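Glycosyl hydrolase family 2, TIM barrel domain protein (PDB 6DXU) is a beta-glucuronidase of glycoside hydrolase family 2 from a human gut bacterium and probably releases glucuronic acid from glucuronide conjugates. Local coordinates at residues F440-H453 and T465-D478. Residues are numbered along the deposited sequence; the frame is centred on the assembly and turned at random.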
loop_
_atom_site.group_PDB
_atom_site.type_symbol
_atom_site.label_atom_id
_atom_site.label_comp_id
_atom_site.label_asym_id
_atom_site.label_seq_id
_atom_site.Cartn_x
_atom_site.Cartn_y
_atom_site.Cartn_z
ATOM N N PHE D 440 25.663 -5.856 13.175
ATOM C CA PHE D 440 26.501 -4.668 13.067
ATOM C C PHE D 440 27.518 -4.965 11.977
ATOM O O PHE D 440 28.348 -5.867 12.136
ATOM C CB PHE D 440 27.188 -4.345 14.394
ATOM C CG PHE D 440 27.921 -3.028 14.402
ATOM C CD1 PHE D 440 27.290 -1.868 14.828
ATOM C CD2 PHE D 440 29.246 -2.952 13.995
ATOM C CE1 PHE D 440 27.976 -0.650 14.853
ATOM C CE2 PHE D 440 29.935 -1.739 14.011
ATOM C CZ PHE D 440 29.296 -0.590 14.443
ATOM N N ASP D 441 27.442 -4.226 10.872
ATOM C CA ASP D 441 28.231 -4.492 9.667
ATOM C C ASP D 441 29.116 -3.279 9.402
ATOM O O ASP D 441 28.639 -2.257 8.899
ATOM C CB ASP D 441 27.310 -4.791 8.487
ATOM C CG ASP D 441 28.059 -5.165 7.215
ATOM O OD1 ASP D 441 29.276 -4.912 7.102
ATOM O OD2 ASP D 441 27.402 -5.712 6.308
ATOM N N LYS D 442 30.406 -3.402 9.734
ATOM C CA LYS D 442 31.339 -2.293 9.551
ATOM C C LYS D 442 31.417 -1.856 8.094
ATOM O O LYS D 442 31.518 -0.660 7.806
ATOM C CB LYS D 442 32.728 -2.693 10.054
ATOM C CG LYS D 442 32.834 -2.801 11.566
ATOM C CD LYS D 442 34.238 -3.220 11.994
ATOM C CE LYS D 442 34.296 -3.468 13.494
ATOM N NZ LYS D 442 35.697 -3.663 13.977
ATOM N N SER D 443 31.378 -2.813 7.158
ATOM C CA SER D 443 31.522 -2.460 5.746
ATOM C C SER D 443 30.329 -1.659 5.245
ATOM O O SER D 443 30.491 -0.746 4.426
ATOM C CB SER D 443 31.727 -3.721 4.904
ATOM O OG SER D 443 32.956 -4.344 5.248
ATOM N N ALA D 444 29.125 -1.988 5.719
ATOM C CA ALA D 444 27.944 -1.219 5.334
ATOM C C ALA D 444 27.994 0.191 5.905
ATOM O O ALA D 444 27.563 1.150 5.252
ATOM C CB ALA D 444 26.679 -1.932 5.808
ATOM N N ILE D 445 28.500 0.330 7.133
ATOM C CA ILE D 445 28.647 1.649 7.735
ATOM C C ILE D 445 29.663 2.477 6.956
ATOM O O ILE D 445 29.433 3.658 6.675
ATOM C CB ILE D 445 29.020 1.501 9.225
ATOM C CG1 ILE D 445 27.815 0.941 9.993
ATOM C CG2 ILE D 445 29.543 2.824 9.820
ATOM C CD1 ILE D 445 28.119 0.489 11.403
ATOM N N ARG D 446 30.791 1.871 6.576
ATOM C CA ARG D 446 31.768 2.586 5.749
ATOM C C ARG D 446 31.147 3.049 4.436
ATOM O O ARG D 446 31.361 4.190 4.004
ATOM C CB ARG D 446 32.977 1.690 5.461
ATOM C CG ARG D 446 33.908 1.515 6.643
ATOM C CD ARG D 446 35.078 0.589 6.315
ATOM N NE ARG D 446 35.764 0.997 5.088
ATOM C CZ ARG D 446 36.603 2.020 4.987
ATOM N NH1 ARG D 446 36.881 2.780 6.041
ATOM N NH2 ARG D 446 37.166 2.285 3.816
ATOM N N ALA D 447 30.394 2.159 3.771
ATOM C CA ALA D 447 29.823 2.489 2.466
ATOM C C ALA D 447 28.865 3.659 2.572
ATOM O O ALA D 447 28.871 4.561 1.719
ATOM C CB ALA D 447 29.110 1.267 1.871
ATOM N N PHE D 448 28.023 3.664 3.611
ATOM C CA PHE D 448 27.068 4.755 3.762
ATOM C C PHE D 448 27.768 6.025 4.219
ATOM O O PHE D 448 27.389 7.127 3.807
ATOM C CB PHE D 448 25.953 4.376 4.734
ATOM C CG PHE D 448 24.836 5.382 4.779
ATOM C CD1 PHE D 448 24.088 5.645 3.643
ATOM C CD2 PHE D 448 24.569 6.101 5.943
ATOM C CE1 PHE D 448 23.066 6.585 3.664
ATOM C CE2 PHE D 448 23.547 7.047 5.976
ATOM C CZ PHE D 448 22.798 7.289 4.843
ATOM N N MET D 449 28.783 5.898 5.086
ATOM C CA MET D 449 29.560 7.077 5.479
ATOM C C MET D 449 30.205 7.726 4.262
ATOM O O MET D 449 30.228 8.959 4.143
ATOM C CB MET D 449 30.627 6.697 6.509
ATOM C CG MET D 449 31.401 7.876 7.095
ATOM S SD MET D 449 30.413 8.777 8.305
ATOM C CE MET D 449 30.459 7.629 9.695
ATOM N N LYS D 450 30.728 6.914 3.336
ATOM C CA LYS D 450 31.352 7.494 2.147
ATOM C C LYS D 450 30.311 8.148 1.252
ATOM O O LYS D 450 30.565 9.206 0.663
ATOM C CB LYS D 450 32.129 6.423 1.372
ATOM C CG LYS D 450 32.940 6.974 0.174
ATOM C CD LYS D 450 33.863 8.104 0.636
ATOM C CE LYS D 450 35.046 8.316 -0.330
ATOM N NZ LYS D 450 34.602 8.768 -1.696
ATOM N N GLU D 451 29.119 7.551 1.161
ATOM C CA GLU D 451 28.060 8.183 0.384
ATOM C C GLU D 451 27.735 9.565 0.944
ATOM O O GLU D 451 27.593 10.529 0.190
ATOM C CB GLU D 451 26.811 7.305 0.359
ATOM C CG GLU D 451 25.701 7.900 -0.490
ATOM C CD GLU D 451 24.417 7.071 -0.482
ATOM O OE1 GLU D 451 23.400 7.575 -0.992
ATOM O OE2 GLU D 451 24.431 5.924 0.002
ATOM N N LEU D 452 27.616 9.680 2.275
ATOM C CA LEU D 452 27.345 10.979 2.903
ATOM C C LEU D 452 28.488 11.972 2.678
ATOM O O LEU D 452 28.254 13.147 2.384
ATOM C CB LEU D 452 27.106 10.798 4.408
ATOM C CG LEU D 452 25.882 10.007 4.880
ATOM C CD1 LEU D 452 25.917 9.837 6.407
ATOM C CD2 LEU D 452 24.601 10.706 4.461
ATOM N N HIS D 453 29.731 11.531 2.881
ATOM C CA HIS D 453 30.885 12.384 2.587
ATOM C C HIS D 453 30.842 12.878 1.148
ATOM O O HIS D 453 31.081 14.063 0.871
ATOM C CB HIS D 453 32.183 11.606 2.847
ATOM C CG HIS D 453 33.423 12.303 2.362
ATOM N ND1 HIS D 453 34.108 13.222 3.129
ATOM C CD2 HIS D 453 34.110 12.203 1.195
ATOM C CE1 HIS D 453 35.157 13.667 2.456
ATOM N NE2 HIS D 453 35.182 13.065 1.277
ATOM N N THR D 465 34.321 17.796 5.773
ATOM C CA THR D 465 33.496 16.830 6.493
ATOM C C THR D 465 34.258 16.299 7.705
ATOM O O THR D 465 35.495 16.294 7.744
ATOM C CB THR D 465 33.076 15.653 5.602
ATOM O OG1 THR D 465 34.238 14.905 5.223
ATOM C CG2 THR D 465 32.346 16.134 4.353
ATOM N N ALA D 466 33.506 15.811 8.689
ATOM C CA ALA D 466 34.126 15.245 9.882
ATOM C C ALA D 466 33.196 14.233 10.531
ATOM O O ALA D 466 31.984 14.243 10.307
ATOM C CB ALA D 466 34.486 16.328 10.912
ATOM N N ILE D 467 33.786 13.365 11.363
ATOM C CA ILE D 467 33.048 12.520 12.301
ATOM C C ILE D 467 33.840 12.458 13.598
ATOM O O ILE D 467 35.008 12.850 13.660
ATOM C CB ILE D 467 32.804 11.086 11.784
ATOM C CG1 ILE D 467 34.133 10.374 11.496
ATOM C CG2 ILE D 467 31.907 11.084 10.563
ATOM C CD1 ILE D 467 33.942 8.906 11.043
ATOM N N ARG D 468 33.188 11.935 14.641
ATOM C CA ARG D 468 33.818 11.693 15.934
ATOM C C ARG D 468 33.673 10.223 16.325
ATOM O O ARG D 468 32.572 9.660 16.271
ATOM C CB ARG D 468 33.215 12.581 17.027
ATOM C CG ARG D 468 33.869 12.349 18.380
ATOM C CD ARG D 468 33.240 13.155 19.522
ATOM N NE ARG D 468 33.903 12.742 20.752
ATOM C CZ ARG D 468 33.570 11.665 21.451
ATOM N NH1 ARG D 468 32.536 10.914 21.069
ATOM N NH2 ARG D 468 34.266 11.341 22.536
ATOM N N ARG D 469 34.796 9.615 16.708
ATOM C CA ARG D 469 34.909 8.264 17.267
ATOM C C ARG D 469 34.235 7.200 16.388
ATOM O O ARG D 469 33.184 6.635 16.705
ATOM C CB ARG D 469 34.365 8.185 18.697
ATOM C CG ARG D 469 35.006 7.010 19.453
ATOM C CD ARG D 469 34.200 6.610 20.675
ATOM N NE ARG D 469 33.241 5.561 20.343
ATOM C CZ ARG D 469 32.543 4.883 21.247
ATOM N NH1 ARG D 469 32.706 5.153 22.540
ATOM N NH2 ARG D 469 31.677 3.949 20.855
ATOM N N CYS D 470 34.899 6.913 15.278
ATOM C CA CYS D 470 34.606 5.692 14.520
ATOM C C CYS D 470 35.894 5.369 13.758
ATOM O O CYS D 470 36.085 5.806 12.622
ATOM C CB CYS D 470 33.414 5.857 13.593
ATOM S SG CYS D 470 32.949 4.302 12.786
ATOM N N GLU D 471 36.792 4.644 14.431
ATOM C CA GLU D 471 38.144 4.480 13.903
ATOM C C GLU D 471 38.140 3.786 12.541
ATOM O O GLU D 471 38.938 4.135 11.660
ATOM C CB GLU D 471 39.011 3.703 14.898
ATOM C CG GLU D 471 40.487 3.705 14.517
ATOM C CD GLU D 471 41.396 3.270 15.655
ATOM O OE1 GLU D 471 40.965 2.425 16.468
ATOM O OE2 GLU D 471 42.534 3.782 15.744
ATOM N N PHE D 472 37.236 2.824 12.333
ATOM C CA PHE D 472 37.223 2.124 11.053
ATOM C C PHE D 472 36.644 2.963 9.916
ATOM O O PHE D 472 36.563 2.463 8.787
ATOM C CB PHE D 472 36.481 0.786 11.161
ATOM C CG PHE D 472 35.007 0.901 11.488
ATOM C CD1 PHE D 472 34.072 1.137 10.491
ATOM C CD2 PHE D 472 34.558 0.701 12.780
ATOM C CE1 PHE D 472 32.712 1.219 10.786
ATOM C CE2 PHE D 472 33.203 0.779 13.090
ATOM C CZ PHE D 472 32.280 1.037 12.096
ATOM N N CYS D 473 36.247 4.210 10.180
ATOM C CA CYS D 473 35.895 5.169 9.141
ATOM C C CYS D 473 36.862 6.352 9.093
ATOM O O CYS D 473 36.567 7.352 8.421
ATOM C CB CYS D 473 34.465 5.686 9.344
ATOM S SG CYS D 473 33.133 4.508 8.943
ATOM N N ASN D 474 38.011 6.280 9.783
ATOM C CA ASN D 474 38.808 7.510 9.880
ATOM C C ASN D 474 39.544 7.862 8.583
ATOM O O ASN D 474 40.148 8.940 8.514
ATOM C CB ASN D 474 39.780 7.444 11.073
ATOM C CG ASN D 474 40.932 6.464 10.869
ATOM O OD1 ASN D 474 40.976 5.702 9.899
ATOM N ND2 ASN D 474 41.860 6.459 11.820
ATOM N N ASP D 475 39.481 7.018 7.553
ATOM C CA ASP D 475 40.062 7.333 6.250
ATOM C C ASP D 475 39.071 8.010 5.311
ATOM O O ASP D 475 39.456 8.405 4.206
ATOM C CB ASP D 475 40.584 6.055 5.572
ATOM C CG ASP D 475 39.484 4.994 5.375
ATOM O OD1 ASP D 475 38.556 4.926 6.202
ATOM O OD2 ASP D 475 39.538 4.218 4.395
ATOM N N ILE D 476 37.811 8.144 5.711
ATOM C CA ILE D 476 36.774 8.625 4.802
ATOM C C ILE D 476 36.626 10.140 4.868
ATOM O O ILE D 476 36.582 10.816 3.835
ATOM C CB ILE D 476 35.441 7.908 5.109
ATOM C CG1 ILE D 476 35.495 6.455 4.626
ATOM C CG2 ILE D 476 34.261 8.636 4.452
ATOM C CD1 ILE D 476 34.354 5.594 5.134
ATOM N N VAL D 477 36.591 10.705 6.075
ATOM C CA VAL D 477 36.230 12.106 6.252
ATOM C C VAL D 477 37.463 12.991 6.128
ATOM O O VAL D 477 38.605 12.535 6.230
ATOM C CB VAL D 477 35.540 12.329 7.613
ATOM C CG1 VAL D 477 34.199 11.641 7.624
ATOM C CG2 VAL D 477 36.424 11.787 8.729
ATOM N N ASP D 478 37.221 14.291 5.937
ATOM C CA ASP D 478 38.321 15.254 5.859
ATOM C C ASP D 478 39.005 15.438 7.208
ATOM O O ASP D 478 40.237 15.462 7.289
ATOM C CB ASP D 478 37.809 16.603 5.358
ATOM C CG ASP D 478 37.238 16.525 3.962
ATOM O OD1 ASP D 478 37.881 15.903 3.101
ATOM O OD2 ASP D 478 36.153 17.087 3.721
#
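Met449 and Ile467 meet tip to tip at the apolar centre, the thioether SD of Met449 lying 3.6 Å from CG2 of Ile467, with Leu427 of strand 422-429 touching both. Bends at chi2 (76°) and chi3 (74°) fold the methionine so that its CE also rests on the isoleucine, while its CB and CG pack against Cys473 SG and Ile476 CG2. Toward the start of the helix, the Phe472 ring takes Lys442 CG over the centre of one face, a CH-pi contact 3.9 Å from the centroid; Cys470 SG lies over the opposite face, offset toward its rim, and Ile445 CG2 and Arg446 CG lie at the ring edge. Helix 442-459 and strand 464-468 belong to a beta-alpha-beta unit of the TIM barrel, the helix packing on the strand and on the loop that leads to parallel strand 479-481. At the other end, the His453 ring has Ile476 O above its centre and shares a 2.7 Å hydrogen bond between its ND1 and Thr465 OG1. Along the outer edge, Arg446 grips Asp475 end-on, NH1 to OD1 (2.7 Å, 166°) and NH2 to OD2, with the two planes nearly coplanar. NH1 also donates to Phe472 O at 2.8 Å, and NE pairs with Asp233 of a second subunit. A methionine in place of Arg446 would probably leave both Asp475 and that Asp233 without their cationic mate and Phe472 O without this donor.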